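Local coordinates for yeast glycogen phosphorylase (Saccharomyces cerevisiae, PDB 1YGP), which belongs to the glycogen phosphorylase family of carbohydrate phosphorylases, two-domain proteins of the GT-B fold, and holds pyridoxal-5'-phosphate, at residues 524-529 with 704-709; 530-535 with 565-570. All coordinates share one frame; numbering follows the deposited sequence.

Contact 1. Residues 524-529 with 704-709; sequences QANPSL and IIPASD
P706 lays the CB-CG side of its ring against the carbonyl of A525 and the side chain of N526, and all three residues are buried. The two ring carbons divide the work. CG lies 3.4 Å from A525 O and 3.8 Å from A525 CB, so the ring corner meets both the carbonyl and the methyl of the alanine. CB turns to the asparagine and comes 3.3 Å from N526 ND2, while N526 CB is 3.9 Å from P706 CB. The asparagine runs alongside the ring, the two side chains passing in opposite senses. With N526 CG anti to the backbone N (chi1 -158°), the amide is carried beside its own carbonyl carbon and along the proline. The contact is van der Waals packing; the polar ends are served by neighbours. N526 OD1 accepts weakly from L529 N at 3.5 Å and also takes a hydrogen bond from N574 ND2, while N526 ND2 donates to N732 OD1. Partners at both ends of the amide are consistent with a fixed rotation. Helix 562-584 ties the segments together from outside: R577 NH2 bonds to A525 O, and both N574 ND2 and K571 NZ bond to P706 O. On the far segment, S708 N bonds to I705 O at 3.0 Å, closing the turn that presents the proline. The side chain of A525 lies about 9 Å from the bound pyridoxal-5'-phosphate. N526 is thus an asparagine N-cap of helix 527-536, packed against a type I turn, I705 to S708, whose second residue is P706 and which leads into strand 710-713 of the parallel sheet in this GT-B fold.

Contact 2. Residues 530-535 with 565-570; sequences AKLISE and KKWNQV
L532 reaches from helix 530-535 toward helix 565-570 and meets three residues with its two methyls. CD2 lies 3.6 Å from W567 CE3, approaching the indole obliquely, and 3.8 Å from V570 CG2, so one methyl sits between ring and valine. CD1 goes to K566, 4.0 Å from its CB, and touches the aliphatic root of the lysine. Having CG anti to the backbone N (chi1 -178°) extends the leucine into the gap between the helices, where its side chain crosses those of K566 and W567 at about a right angle. Beyond this shell, the indole is anchored by a hydrogen bond from W567 NE1 to S849 OG, with V850 and L853 of helix 842-856 also against it and F563 meeting its ring at about 40° between planes. The lysine chain bends away from the contact, its NZ making a weak hydrogen bond to E562 O. Packing thus grades from the buried leucine and tryptophan to the exposed lysine. The segment axes come within 10.8 Å and run nearly antiparallel, at 159°. The arrangement is that of an antiparallel helix pair with an apolar seam, joining helices 527-536 and 562-584 of the phosphorylase fold.

In the fold
Helix 527-536 serves both contacts: its N-terminal cap belongs to contact 1 and its later turns to contact 2, which is nested in the chain loop that contact 1 closes. Their centres are 11 Å apart, and they touch directly where L529 CD1 packs 3.5 Å from W567 CH2. Helix 562-584 flanks contact 1 with polar groups and is itself one side of contact 2, where it offers mainly hydrocarbon. Contact 1 is wholly buried, its centre about 19 Å from the chain's centre, and surrounds its packing with hydrogen bonds to backbone carbonyls and an amide. Contact 2, its centre about 29 Å from the chain's centre, is only partly buried and relies on hydrocarbon packing that ends at an exposed lysine.

Contact 1. Residues 524-529 with 704-709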
loop_
_atom_site.group_PDB
_atom_site.type_symbol
_atom_site.label_atom_id
_atom_site.label_comp_id
_atom_site.label_asym_id
_atom_site.label_seq_id
_atom_site.Cartn_x
_atom_site.Cartn_y
_atom_site.Cartn_z
ATOM N N GLN A 524 25.320 0.556 -18.063
ATOM C CA GLN A 524 23.887 0.685 -18.170
ATOM C C GLN A 524 23.553 1.854 -19.079
ATOM O O GLN A 524 22.898 1.662 -20.103
ATOM C CB GLN A 524 23.290 0.914 -16.815
ATOM C CG GLN A 524 21.780 0.768 -16.831
ATOM C CD GLN A 524 21.276 0.331 -15.478
ATOM O OE1 GLN A 524 20.256 0.771 -14.979
ATOM N NE2 GLN A 524 21.938 -0.596 -14.801
ATOM N N ALA A 525 24.036 3.048 -18.731
ATOM C CA ALA A 525 23.729 4.252 -19.475
ATOM C C ALA A 525 24.273 4.296 -20.882
ATOM O O ALA A 525 23.624 4.894 -21.737
ATOM C CB ALA A 525 24.257 5.481 -18.749
ATOM N N ASN A 526 25.423 3.669 -21.172
ATOM C CA ASN A 526 26.006 3.757 -22.502
ATOM C C ASN A 526 26.549 2.424 -23.012
ATOM O O ASN A 526 27.754 2.268 -23.262
ATOM C CB ASN A 526 27.112 4.800 -22.470
ATOM C CG ASN A 526 27.467 5.408 -23.826
ATOM O OD1 ASN A 526 27.124 4.919 -24.910
ATOM N ND2 ASN A 526 28.187 6.527 -23.826
ATOM N N PRO A 527 25.690 1.418 -23.252
ATOM C CA PRO A 527 26.069 0.102 -23.749
ATOM C C PRO A 527 26.884 0.139 -25.025
ATOM O O PRO A 527 27.893 -0.552 -25.125
ATOM C CB PRO A 527 24.769 -0.606 -23.929
ATOM C CG PRO A 527 23.780 0.498 -24.263
ATOM C CD PRO A 527 24.230 1.525 -23.237
ATOM N N SER A 528 26.493 0.973 -25.989
ATOM C CA SER A 528 27.130 1.105 -27.303
ATOM C C SER A 528 28.605 1.463 -27.163
ATOM O O SER A 528 29.421 0.967 -27.936
ATOM C CB SER A 528 26.362 2.178 -28.113
ATOM O OG SER A 528 25.389 2.841 -27.286
ATOM N N LEU A 529 28.976 2.285 -26.172
ATOM C CA LEU A 529 30.364 2.558 -25.884
ATOM C C LEU A 529 30.927 1.376 -25.113
ATOM O O LEU A 529 32.053 0.964 -25.409
ATOM C CB LEU A 529 30.522 3.823 -25.041
ATOM C CG LEU A 529 31.916 4.205 -24.520
ATOM C CD1 LEU A 529 32.892 4.318 -25.675
ATOM C CD2 LEU A 529 31.842 5.520 -23.790
ATOM N N ILE A 704 20.349 11.365 -20.847
ATOM C CA ILE A 704 20.963 12.668 -21.080
ATOM C C ILE A 704 22.478 12.642 -21.013
ATOM O O ILE A 704 23.093 13.114 -21.969
ATOM C CB ILE A 704 20.413 13.682 -20.060
ATOM C CG1 ILE A 704 18.963 13.912 -20.380
ATOM C CG2 ILE A 704 21.182 14.999 -20.091
ATOM C CD1 ILE A 704 18.258 14.875 -19.423
ATOM N N ILE A 705 23.137 12.118 -19.976
ATOM C CA ILE A 705 24.590 12.145 -19.938
ATOM C C ILE A 705 25.322 11.482 -21.122
ATOM O O ILE A 705 26.141 12.197 -21.712
ATOM C CB ILE A 705 24.982 11.564 -18.559
ATOM C CG1 ILE A 705 24.724 12.706 -17.595
ATOM C CG2 ILE A 705 26.415 11.047 -18.469
ATOM C CD1 ILE A 705 24.777 12.455 -16.082
ATOM N N PRO A 706 25.142 10.251 -21.628
ATOM C CA PRO A 706 25.904 9.738 -22.779
ATOM C C PRO A 706 25.692 10.495 -24.101
ATOM O O PRO A 706 26.397 10.233 -25.081
ATOM C CB PRO A 706 25.502 8.279 -22.879
ATOM C CG PRO A 706 25.011 7.954 -21.493
ATOM C CD PRO A 706 24.258 9.224 -21.100
ATOM N N ALA A 707 24.688 11.384 -24.167
ATOM C CA ALA A 707 24.392 12.170 -25.347
ATOM C C ALA A 707 25.136 13.487 -25.334
ATOM O O ALA A 707 25.102 14.256 -26.300
ATOM C CB ALA A 707 22.933 12.512 -25.404
ATOM N N SER A 708 25.821 13.784 -24.239
ATOM C CA SER A 708 26.391 15.094 -24.073
ATOM C C SER A 708 27.615 15.321 -24.926
ATOM O O SER A 708 28.519 14.481 -24.951
ATOM C CB SER A 708 26.749 15.281 -22.627
ATOM O OG SER A 708 26.981 16.648 -22.310
ATOM N N ASP A 709 27.616 16.458 -25.633
ATOM C CA ASP A 709 28.819 16.889 -26.297
ATOM C C ASP A 709 29.624 17.751 -25.316
ATOM O O ASP A 709 30.845 17.595 -25.163
ATOM C CB ASP A 709 28.458 17.687 -27.538
ATOM C CG ASP A 709 27.983 16.866 -28.729
ATOM O OD1 ASP A 709 28.282 15.676 -28.821
ATOM O OD2 ASP A 709 27.329 17.428 -29.596
#

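Contact 2. Residues 530-535 with 565-570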
loop_
_atom_site.group_PDB
_atom_site.type_symbol
_atom_site.label_atom_id
_atom_site.label_comp_id
_atom_site.label_asym_id
_atom_site.label_seq_id
_atom_site.Cartn_x
_atom_site.Cartn_y
_atom_site.Cartn_z
ATOM N N ALA A 530 30.214 0.771 -24.158
ATOM C CA ALA A 530 30.747 -0.372 -23.418
ATOM C C ALA A 530 31.127 -1.538 -24.326
ATOM O O ALA A 530 32.095 -2.265 -24.068
ATOM C CB ALA A 530 29.736 -0.885 -22.420
ATOM N N LYS A 531 30.390 -1.707 -25.430
ATOM C CA LYS A 531 30.690 -2.723 -26.417
ATOM C C LYS A 531 31.936 -2.255 -27.163
ATOM O O LYS A 531 32.868 -3.055 -27.262
ATOM C CB LYS A 531 29.539 -2.892 -27.424
ATOM N N LEU A 532 32.055 -0.991 -27.614
ATOM C CA LEU A 532 33.213 -0.503 -28.356
ATOM C C LEU A 532 34.507 -0.778 -27.638
ATOM O O LEU A 532 35.434 -1.287 -28.266
ATOM C CB LEU A 532 33.150 1.012 -28.609
ATOM C CG LEU A 532 34.259 1.741 -29.410
ATOM C CD1 LEU A 532 34.518 1.078 -30.749
ATOM C CD2 LEU A 532 33.806 3.155 -29.697
ATOM N N ILE A 533 34.547 -0.472 -26.337
ATOM C CA ILE A 533 35.710 -0.705 -25.489
ATOM C C ILE A 533 35.955 -2.202 -25.364
ATOM O O ILE A 533 37.095 -2.639 -25.530
ATOM C CB ILE A 533 35.447 -0.044 -24.117
ATOM C CG1 ILE A 533 35.556 1.438 -24.298
ATOM C CG2 ILE A 533 36.438 -0.477 -23.058
ATOM C CD1 ILE A 533 35.131 2.211 -23.047
ATOM N N SER A 534 34.936 -3.029 -25.114
ATOM C CA SER A 534 35.158 -4.463 -24.992
ATOM C C SER A 534 35.661 -5.017 -26.314
ATOM O O SER A 534 36.419 -5.987 -26.333
ATOM C CB SER A 534 33.881 -5.199 -24.635
ATOM N N GLU A 535 35.289 -4.395 -27.427
ATOM C CA GLU A 535 35.782 -4.761 -28.736
ATOM C C GLU A 535 37.226 -4.290 -28.887
ATOM O O GLU A 535 38.122 -5.124 -29.014
ATOM C CB GLU A 535 34.933 -4.109 -29.797
ATOM C CG GLU A 535 34.383 -5.075 -30.815
ATOM C CD GLU A 535 32.921 -4.779 -31.118
ATOM O OE1 GLU A 535 32.614 -3.750 -31.729
ATOM O OE2 GLU A 535 32.083 -5.583 -30.717
ATOM N N LYS A 565 36.110 7.396 -35.950
ATOM C CA LYS A 565 34.821 7.359 -36.624
ATOM C C LYS A 565 33.841 6.568 -35.772
ATOM O O LYS A 565 32.700 6.990 -35.543
ATOM C CB LYS A 565 34.918 6.678 -37.974
ATOM N N LYS A 566 34.341 5.462 -35.218
ATOM C CA LYS A 566 33.557 4.583 -34.390
ATOM C C LYS A 566 33.070 5.289 -33.130
ATOM O O LYS A 566 31.878 5.254 -32.783
ATOM C CB LYS A 566 34.422 3.399 -34.062
ATOM C CG LYS A 566 33.982 2.144 -34.772
ATOM C CD LYS A 566 34.206 2.243 -36.265
ATOM C CE LYS A 566 35.051 1.073 -36.730
ATOM N NZ LYS A 566 36.364 1.118 -36.114
ATOM N N TRP A 567 34.007 6.010 -32.502
ATOM C CA TRP A 567 33.769 6.757 -31.290
ATOM C C TRP A 567 32.718 7.806 -31.567
ATOM O O TRP A 567 31.805 8.003 -30.761
ATOM C CB TRP A 567 35.039 7.445 -30.828
ATOM C CG TRP A 567 35.035 7.783 -29.341
ATOM C CD1 TRP A 567 34.643 9.016 -28.893
ATOM C CD2 TRP A 567 35.421 6.948 -28.315
ATOM N NE1 TRP A 567 34.781 8.965 -27.588
ATOM C CE2 TRP A 567 35.235 7.766 -27.199
ATOM C CE3 TRP A 567 35.893 5.644 -28.155
ATOM C CZ2 TRP A 567 35.516 7.301 -25.921
ATOM C CZ3 TRP A 567 36.173 5.178 -26.868
ATOM C CH2 TRP A 567 35.986 6.005 -25.760
ATOM N N ASN A 568 32.769 8.465 -32.720
ATOM C CA ASN A 568 31.802 9.500 -32.966
ATOM C C ASN A 568 30.419 8.918 -33.196
ATOM O O ASN A 568 29.435 9.425 -32.643
ATOM C CB ASN A 568 32.216 10.325 -34.151
ATOM C CG ASN A 568 31.391 11.600 -34.215
ATOM O OD1 ASN A 568 30.897 11.976 -35.264
ATOM N ND2 ASN A 568 31.164 12.368 -33.161
ATOM N N GLN A 569 30.328 7.800 -33.914
ATOM C CA GLN A 569 29.057 7.153 -34.213
ATOM C C GLN A 569 28.273 6.790 -32.964
ATOM O O GLN A 569 27.057 7.029 -32.899
ATOM C CB GLN A 569 29.307 5.899 -35.023
ATOM C CG GLN A 569 28.055 5.154 -35.418
ATOM C CD GLN A 569 27.183 5.999 -36.315
ATOM O OE1 GLN A 569 26.223 6.648 -35.907
ATOM N NE2 GLN A 569 27.503 6.018 -37.598
ATOM N N VAL A 570 28.985 6.260 -31.962
ATOM C CA VAL A 570 28.373 5.906 -30.677
ATOM C C VAL A 570 27.652 7.173 -30.157
ATOM O O VAL A 570 26.429 7.243 -29.987
ATOM C CB VAL A 570 29.504 5.428 -29.699
ATOM C CG1 VAL A 570 28.904 5.023 -28.380
ATOM C CG2 VAL A 570 30.233 4.206 -30.231
#